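Local structure of 2-polyprenyl-6-methoxyphenol hydroxylase-like FAD-dependent oxidoreductase (Streptomyces sp. NRRL 11266, 6UI5) at residues Arg278-Gly283 and Asp322-Tyr327; Gly308-Ala313 and Leu467-Gly472. The protein binds flavin-adenine dinucleotide and belongs to the FAD-dependent oxidoreductases that join a Rossmann-type nucleotide-binding domain to a thioredoxin-like C-terminal domain. One frame throughout, in Å; residues are numbered along the deposited sequence.

Interaction 1 of 2, residues Arg278-Gly283 and Asp322-Tyr327; sequences RVFIAG and DLLDSY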
ATOM      1  N   ARG A 278      28.425  -2.354 -24.625  1.00 95.24           N
ATOM      2  CA  ARG A 278      28.946  -1.159 -25.299  1.00 82.90           C
ATOM      3  C   ARG A 278      27.872  -0.105 -25.542  1.00 73.25           C
ATOM      4  O   ARG A 278      28.207   1.059 -25.783  1.00 71.72           O
ATOM      5  CB  ARG A 278      29.641  -1.493 -26.617  1.00 76.06           C
ATOM      6  CG  ARG A 278      30.829  -2.384 -26.489  1.00 79.63           C
ATOM      7  CD  ARG A 278      32.101  -1.591 -26.682  1.00 90.87           C
ATOM      8  NE  ARG A 278      33.277  -2.439 -26.521  1.00 97.59           N
ATOM      9  CZ  ARG A 278      34.466  -2.013 -26.112  1.00 94.32           C
ATOM     10  NH1 ARG A 278      34.659  -0.738 -25.805  1.00 92.25           N
ATOM     11  NH2 ARG A 278      35.464  -2.877 -26.001  1.00 94.58           N
ATOM     12  N   VAL A 279      26.595  -0.475 -25.445  1.00 66.41           N
ATOM     13  CA  VAL A 279      25.497   0.486 -25.557  1.00 70.39           C
ATOM     14  C   VAL A 279      24.724   0.517 -24.245  1.00 62.84           C
ATOM     15  O   VAL A 279      24.122  -0.488 -23.842  1.00 67.78           O
ATOM     16  CB  VAL A 279      24.566   0.164 -26.736  1.00 67.96           C
ATOM     17  CG1 VAL A 279      23.517   1.239 -26.852  1.00 65.01           C
ATOM     18  CG2 VAL A 279      25.369   0.067 -28.024  1.00 59.77           C
ATOM     19  N   PHE A 280      24.744   1.665 -23.577  1.00 58.71           N
ATOM     20  CA  PHE A 280      23.948   1.899 -22.377  1.00 56.94           C
ATOM     21  C   PHE A 280      22.870   2.914 -22.689  1.00 62.69           C
ATOM     22  O   PHE A 280      22.859   3.541 -23.762  1.00 71.41           O
ATOM     23  CB  PHE A 280      24.805   2.404 -21.209  1.00 48.47           C
ATOM     24  CG  PHE A 280      25.929   1.491 -20.851  1.00 55.41           C
ATOM     25  CD1 PHE A 280      27.071   1.442 -21.622  1.00 62.67           C
ATOM     26  CD2 PHE A 280      25.846   0.674 -19.760  1.00 63.43           C
ATOM     27  CE1 PHE A 280      28.116   0.611 -21.289  1.00 64.37           C
ATOM     28  CE2 PHE A 280      26.901  -0.165 -19.420  1.00 65.15           C
ATOM     29  CZ  PHE A 280      28.028  -0.195 -20.186  1.00 65.99           C
ATOM     30  N   ILE A 281      21.957   3.079 -21.732  1.00 47.09           N
ATOM     31  CA  ILE A 281      20.940   4.117 -21.833  1.00 52.12           C
ATOM     32  C   ILE A 281      20.662   4.623 -20.431  1.00 61.74           C
ATOM     33  O   ILE A 281      20.914   3.937 -19.441  1.00 55.31           O
ATOM     34  CB  ILE A 281      19.633   3.639 -22.501  1.00 54.04           C
ATOM     35  CG1 ILE A 281      19.087   2.407 -21.809  1.00 56.18           C
ATOM     36  CG2 ILE A 281      19.836   3.378 -23.992  1.00 62.08           C
ATOM     37  CD1 ILE A 281      17.653   2.143 -22.174  1.00 61.54           C
ATOM     38  N   ALA A 282      20.119   5.834 -20.353  1.00 65.29           N
ATOM     39  CA  ALA A 282      20.000   6.510 -19.070  1.00 56.28           C
ATOM     40  C   ALA A 282      18.931   7.585 -19.175  1.00 60.66           C
ATOM     41  O   ALA A 282      18.539   7.994 -20.273  1.00 73.46           O
ATOM     42  CB  ALA A 282      21.342   7.112 -18.634  1.00 50.27           C
ATOM     43  N   GLY A 283      18.468   8.031 -18.012  1.00 52.69           N
ATOM     44  CA  GLY A 283      17.434   9.043 -17.955  1.00 57.41           C
ATOM     45  C   GLY A 283      16.138   8.587 -18.588  1.00 57.85           C
ATOM     46  O   GLY A 283      15.677   7.461 -18.373  1.00 61.28           O
ATOM     47  N   ASP A 322      33.037  -7.330 -13.554  1.00 71.40           N
ATOM     48  CA  ASP A 322      31.583  -7.282 -13.442  1.00 65.84           C
ATOM     49  C   ASP A 322      31.061  -5.914 -13.023  1.00 64.35           C
ATOM     50  O   ASP A 322      29.931  -5.819 -12.525  1.00 66.84           O
ATOM     51  CB  ASP A 322      31.093  -8.344 -12.452  1.00 71.87           C
ATOM     52  CG  ASP A 322      31.606  -8.108 -11.032  1.00 81.18           C
ATOM     53  OD1 ASP A 322      32.464  -7.224 -10.831  1.00 88.70           O
ATOM     54  OD2 ASP A 322      31.153  -8.820 -10.109  1.00 93.07           O
ATOM     55  N   LEU A 323      31.861  -4.856 -13.198  1.00 58.42           N
ATOM     56  CA  LEU A 323      31.488  -3.554 -12.654  1.00 62.40           C
ATOM     57  C   LEU A 323      30.459  -2.834 -13.534  1.00 59.62           C
ATOM     58  O   LEU A 323      29.478  -2.279 -13.014  1.00 55.63           O
ATOM     59  CB  LEU A 323      32.738  -2.694 -12.451  1.00 63.68           C
ATOM     60  CG  LEU A 323      32.500  -1.219 -12.124  1.00 61.41           C
ATOM     61  CD1 LEU A 323      31.972  -1.060 -10.696  1.00 58.45           C
ATOM     62  CD2 LEU A 323      33.781  -0.429 -12.324  1.00 50.07           C
ATOM     63  N   LEU A 324      30.632  -2.847 -14.860  1.00 57.31           N
ATOM     64  CA  LEU A 324      29.623  -2.192 -15.699  1.00 57.72           C
ATOM     65  C   LEU A 324      28.297  -2.933 -15.675  1.00 65.35           C
ATOM     66  O   LEU A 324      27.256  -2.328 -15.972  1.00 81.49           O
ATOM     67  CB  LEU A 324      30.102  -2.056 -17.143  1.00 54.10           C
ATOM     68  CG  LEU A 324      31.215  -1.031 -17.390  1.00 53.29           C
ATOM     69  CD1 LEU A 324      31.928  -1.340 -18.717  1.00 55.49           C
ATOM     70  CD2 LEU A 324      30.688   0.418 -17.356  1.00 52.96           C
ATOM     71  N   ASP A 325      28.299  -4.225 -15.332  1.00 51.41           N
ATOM     72  CA  ASP A 325      27.021  -4.916 -15.259  1.00 50.47           C
ATOM     73  C   ASP A 325      26.239  -4.493 -14.034  1.00 52.94           C
ATOM     74  O   ASP A 325      25.032  -4.762 -13.956  1.00 44.73           O
ATOM     75  CB  ASP A 325      27.228  -6.432 -15.287  1.00 66.04           C
ATOM     76  CG  ASP A 325      27.537  -6.957 -16.691  1.00 88.97           C
ATOM     77  OD1 ASP A 325      27.030  -6.396 -17.695  1.00 95.07           O
ATOM     78  OD2 ASP A 325      28.296  -7.941 -16.791  1.00 98.47           O
ATOM     79  N   SER A 326      26.901  -3.849 -13.071  1.00 59.08           N
ATOM     80  CA  SER A 326      26.200  -3.340 -11.905  1.00 56.44           C
ATOM     81  C   SER A 326      25.451  -2.063 -12.230  1.00 63.99           C
ATOM     82  O   SER A 326      24.562  -1.666 -11.461  1.00 58.91           O
ATOM     83  CB  SER A 326      27.167  -3.091 -10.744  1.00 49.94           C
ATOM     84  OG  SER A 326      27.890  -1.878 -10.912  1.00 56.99           O
ATOM     85  N   TYR A 327      25.789  -1.411 -13.349  1.00 60.07           N
ATOM     86  CA  TYR A 327      24.956  -0.305 -13.808  1.00 53.54           C
ATOM     87  C   TYR A 327      23.509  -0.763 -13.941  1.00 50.20           C
ATOM     88  O   TYR A 327      22.621  -0.255 -13.242  1.00 48.11           O
ATOM     89  CB  TYR A 327      25.476   0.253 -15.121  1.00 59.55           C
ATOM     90  CG  TYR A 327      24.549   1.287 -15.710  1.00 58.51           C
ATOM     91  CD1 TYR A 327      24.415   2.533 -15.117  1.00 59.36           C
ATOM     92  CD2 TYR A 327      23.803   1.013 -16.852  1.00 51.20           C
ATOM     93  CE1 TYR A 327      23.570   3.476 -15.633  1.00 60.48           C
ATOM     94  CE2 TYR A 327      22.964   1.959 -17.387  1.00 48.56           C
ATOM     95  CZ  TYR A 327      22.851   3.185 -16.770  1.00 51.88           C
ATOM     96  OH  TYR A 327      22.011   4.139 -17.267  1.00 41.89           O
TER
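Leu324 and Tyr327, one turn apart near the N-terminal end of helix 325-346, reach across to Phe280, Ile281 and Ala282 of the buried strand 279-281 and its exit. Leu324 comes first along the chain. Its CG stands anti to the carbonyl carbon (chi1 -71°), and from there the CD2 branch meets the tip of Phe280, with CD2 3.9 Å from Phe280 CZ. The two side chains cross at about a right angle, and the leucine meets the tip of the phenyl ring obliquely. Asp325 forms a salt bridge with Arg275, a residue that also packs on Phe280 and Leu324. Ser326 holds the helix entry: its backbone N and its OG both donate to Leu323 O, the hydroxyl at 2.7 Å in the carbonyl plane, so one oxygen takes two bonds.

Tyr327 makes the larger share of the contact on this side. With CG anti to the backbone N (chi1 173°), its ring runs out toward the strand and slides past Phe280 in the opposite direction. Phe280 turns an edge toward the tyrosine face in an offset edge-to-face stack, the planes 76° apart and the centroids separated by 5.6 Å. The closest carbons are Phe280 CD2 and Tyr327 CD2, at 3.6 Å. Beyond the stack, Tyr327 OH donates to Ile281 O, which lies in the plane of the phenol ring; the modelled length of 2.4 Å is doubtfully short. Ala282 CB flanks the same hydroxyl at 3.3 Å. Strand 279-281 is an outermost strand of the parallel sheet, beside strand 150-153, and Ala282 and Gly283 at its exit touch FAD, an arrangement characteristic of the Rossmann-type FAD-binding domain.

Interaction 2 of 2, residues Gly308-Ala313 and Leu467-Gly472; sequences GWKIAA and LLRPDG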
ATOM      1  N   GLY A 308      28.833   7.091 -15.023  1.00 42.17           N
ATOM      2  CA  GLY A 308      30.120   7.746 -15.141  1.00 49.54           C
ATOM      3  C   GLY A 308      30.943   7.477 -13.894  1.00 73.20           C
ATOM      4  O   GLY A 308      30.540   7.847 -12.773  1.00 66.86           O
ATOM      5  N   TRP A 309      32.079   6.804 -14.114  1.00 73.81           N
ATOM      6  CA  TRP A 309      33.083   6.319 -13.154  1.00 56.23           C
ATOM      7  C   TRP A 309      33.245   4.832 -13.447  1.00 47.05           C
ATOM      8  O   TRP A 309      34.367   4.370 -13.696  1.00 41.29           O
ATOM      9  CB  TRP A 309      32.784   6.630 -11.667  1.00 44.31           C
ATOM     10  CG  TRP A 309      31.943   5.625 -10.804  1.00 42.74           C
ATOM     11  CD1 TRP A 309      30.645   5.773 -10.412  1.00 46.09           C
ATOM     12  CD2 TRP A 309      32.392   4.389 -10.215  1.00 38.22           C
ATOM     13  NE1 TRP A 309      30.235   4.692  -9.651  1.00 48.33           N
ATOM     14  CE2 TRP A 309      31.293   3.833  -9.510  1.00 49.25           C
ATOM     15  CE3 TRP A 309      33.612   3.700 -10.214  1.00 45.45           C
ATOM     16  CZ2 TRP A 309      31.378   2.611  -8.817  1.00 47.58           C
ATOM     17  CZ3 TRP A 309      33.700   2.483  -9.514  1.00 50.79           C
ATOM     18  CH2 TRP A 309      32.586   1.960  -8.826  1.00 42.93           C
ATOM     19  N   LYS A 310      32.141   4.095 -13.571  1.00 41.71           N
ATOM     20  CA  LYS A 310      32.273   2.720 -14.045  1.00 46.41           C
ATOM     21  C   LYS A 310      32.842   2.674 -15.458  1.00 63.56           C
ATOM     22  O   LYS A 310      33.834   1.976 -15.706  1.00 65.48           O
ATOM     23  CB  LYS A 310      30.941   2.005 -13.958  1.00 46.95           C
ATOM     24  CG  LYS A 310      30.333   2.211 -12.602  1.00 48.03           C
ATOM     25  CD  LYS A 310      29.332   1.161 -12.276  1.00 39.77           C
ATOM     26  CE  LYS A 310      28.601   1.594 -11.055  1.00 45.23           C
ATOM     27  NZ  LYS A 310      27.400   0.763 -10.835  1.00 47.68           N
ATOM     28  N   ILE A 311      32.253   3.432 -16.399  1.00 55.54           N
ATOM     29  CA  ILE A 311      32.854   3.526 -17.726  1.00 45.98           C
ATOM     30  C   ILE A 311      34.278   4.051 -17.621  1.00 52.01           C
ATOM     31  O   ILE A 311      35.204   3.525 -18.259  1.00 56.41           O
ATOM     32  CB  ILE A 311      32.018   4.417 -18.671  1.00 44.12           C
ATOM     33  CG1 ILE A 311      30.907   3.642 -19.346  1.00 40.53           C
ATOM     34  CG2 ILE A 311      32.919   4.943 -19.776  1.00 41.84           C
ATOM     35  CD1 ILE A 311      30.074   4.497 -20.231  1.00 51.43           C
ATOM     36  N   ALA A 312      34.485   5.105 -16.819  1.00 48.61           N
ATOM     37  CA  ALA A 312      35.839   5.656 -16.723  1.00 51.90           C
ATOM     38  C   ALA A 312      36.818   4.607 -16.211  1.00 63.27           C
ATOM     39  O   ALA A 312      37.932   4.471 -16.738  1.00 60.13           O
ATOM     40  CB  ALA A 312      35.866   6.891 -15.826  1.00 46.38           C
ATOM     41  N   ALA A 313      36.400   3.831 -15.206  1.00 59.12           N
ATOM     42  CA  ALA A 313      37.239   2.748 -14.705  1.00 66.06           C
ATOM     43  C   ALA A 313      37.568   1.748 -15.805  1.00 67.68           C
ATOM     44  O   ALA A 313      38.714   1.298 -15.921  1.00 72.82           O
ATOM     45  CB  ALA A 313      36.553   2.037 -13.535  1.00 64.72           C
ATOM     46  N   LEU A 467      34.046   3.776   3.648  1.00 39.32           N
ATOM     47  CA  LEU A 467      34.568   3.798   2.289  1.00 49.19           C
ATOM     48  C   LEU A 467      33.452   4.196   1.327  1.00 49.37           C
ATOM     49  O   LEU A 467      32.380   3.573   1.322  1.00 43.44           O
ATOM     50  CB  LEU A 467      35.150   2.446   1.909  1.00 36.98           C
ATOM     51  CG  LEU A 467      35.650   2.257   0.483  1.00 39.57           C
ATOM     52  CD1 LEU A 467      37.022   2.947   0.221  1.00 40.67           C
ATOM     53  CD2 LEU A 467      35.682   0.735   0.154  1.00 39.44           C
ATOM     54  N   LEU A 468      33.684   5.247   0.543  1.00 39.08           N
ATOM     55  CA  LEU A 468      32.679   5.722  -0.409  1.00 38.43           C
ATOM     56  C   LEU A 468      33.130   5.385  -1.814  1.00 33.54           C
ATOM     57  O   LEU A 468      34.282   5.651  -2.186  1.00 39.10           O
ATOM     58  CB  LEU A 468      32.456   7.227  -0.297  1.00 41.64           C
ATOM     59  CG  LEU A 468      32.220   7.743   1.117  1.00 45.65           C
ATOM     60  CD1 LEU A 468      32.239   9.293   1.114  1.00 52.29           C
ATOM     61  CD2 LEU A 468      30.918   7.192   1.706  1.00 36.74           C
ATOM     62  N   ARG A 469      32.240   4.770  -2.574  1.00 40.80           N
ATOM     63  CA  ARG A 469      32.452   4.657  -4.007  1.00 53.61           C
ATOM     64  C   ARG A 469      32.356   6.018  -4.702  1.00 38.45           C
ATOM     65  O   ARG A 469      31.793   6.976  -4.157  1.00 37.99           O
ATOM     66  CB  ARG A 469      31.444   3.697  -4.625  1.00 55.37           C
ATOM     67  CG  ARG A 469      31.111   2.479  -3.751  1.00 44.86           C
ATOM     68  CD  ARG A 469      30.335   1.504  -4.597  1.00 52.87           C
ATOM     69  NE  ARG A 469      29.333   2.195  -5.442  1.00 63.29           N
ATOM     70  CZ  ARG A 469      28.340   1.593  -6.092  1.00 59.22           C
ATOM     71  NH1 ARG A 469      28.191   0.253  -6.045  1.00 48.17           N
ATOM     72  NH2 ARG A 469      27.495   2.325  -6.810  1.00 56.79           N
ATOM     73  N   PRO A 470      32.943   6.133  -5.899  1.00 42.68           N
ATOM     74  CA  PRO A 470      32.982   7.441  -6.568  1.00 47.06           C
ATOM     75  C   PRO A 470      31.618   8.090  -6.753  1.00 48.99           C
ATOM     76  O   PRO A 470      31.555   9.313  -6.909  1.00 54.29           O
ATOM     77  CB  PRO A 470      33.646   7.130  -7.918  1.00 52.68           C
ATOM     78  CG  PRO A 470      34.504   5.940  -7.645  1.00 55.93           C
ATOM     79  CD  PRO A 470      33.726   5.117  -6.639  1.00 52.81           C
ATOM     80  N   ASP A 471      30.529   7.329  -6.717  1.00 35.61           N
ATOM     81  CA  ASP A 471      29.207   7.912  -6.772  1.00 38.27           C
ATOM     82  C   ASP A 471      28.635   8.233  -5.390  1.00 41.80           C
ATOM     83  O   ASP A 471      27.428   8.454  -5.266  1.00 53.15           O
ATOM     84  CB  ASP A 471      28.274   6.990  -7.553  1.00 45.72           C
ATOM     85  CG  ASP A 471      28.218   5.591  -6.984  1.00 49.52           C
ATOM     86  OD1 ASP A 471      28.684   5.382  -5.847  1.00 56.54           O
ATOM     87  OD2 ASP A 471      27.659   4.701  -7.669  1.00 55.50           O
ATOM     88  N   GLY A 472      29.468   8.261  -4.355  1.00 50.10           N
ATOM     89  CA  GLY A 472      29.036   8.602  -3.011  1.00 59.15           C
ATOM     90  C   GLY A 472      28.481   7.467  -2.163  1.00 54.26           C
ATOM     91  O   GLY A 472      28.167   7.698  -0.981  1.00 47.82           O
TER
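Trp309 and Pro470 bring the two backbones closest, CA to CA 6.7 Å, where a type I turn from Arg469 to Gly472 faces a kink in helix 295-316. Pro470 lies across one face of the indole, its CD 3.7 Å from the centroid of the six-membered ring and almost on the ring normal, a CH-pi contact. The aliphatic chain of Lys310 covers the opposite face, so the indole is sandwiched. Trp309 NE1 gives a weak hydrogen bond to Asp471 OD2 (3.3 Å), the indole and carboxylate planes being 78° apart. That carboxylate is gripped side-on by Arg469, whose NH2 forms a salt bridge to the syn side of Asp471 OD2 while Arg469 NE hydrogen-bonds Asp471 OD1; the NH2-OD2 distance, 2.5 Å as modelled, is short. The bend of the arginine chain at chi3 (-42°) folds the guanidinium back to the aspartate, and Trp309 CZ2 rests over its face, the planes 57° apart. Lys310 NZ, bonded to Asn306, comes within 4.3 Å of Arg469 NH2; Glu330 pairs with both cations and probably offsets their repulsion. The turn, which connects strands 465-468 and 474-477, is thus pressed against helix 295-316, with helix 484-495 touching Pro470 through Phe495.

How the interactions relate
From the N terminus the segments come in the order 278-283, 308-313, 322-327 and 467-472, so the two contacts cross. Interaction 1 closes a loop of 38 residues that contains helix 295-316 and brings the N-terminal part of helix 325-346 back to the edge strand of the FAD-binding sheet. Interaction 2 starts within that loop and spans 153 residues, tying helix 295-316 to the C-terminal mixed sheet. The contacts touch directly: Lys310 NZ probably hydrogen-bonds Ser326 OG (2.7 Å), and Leu323 CD1 packs on Trp309 CH2. Together they connect the parallel sheet, two consecutive helices and the C-terminal domain through buried contacts.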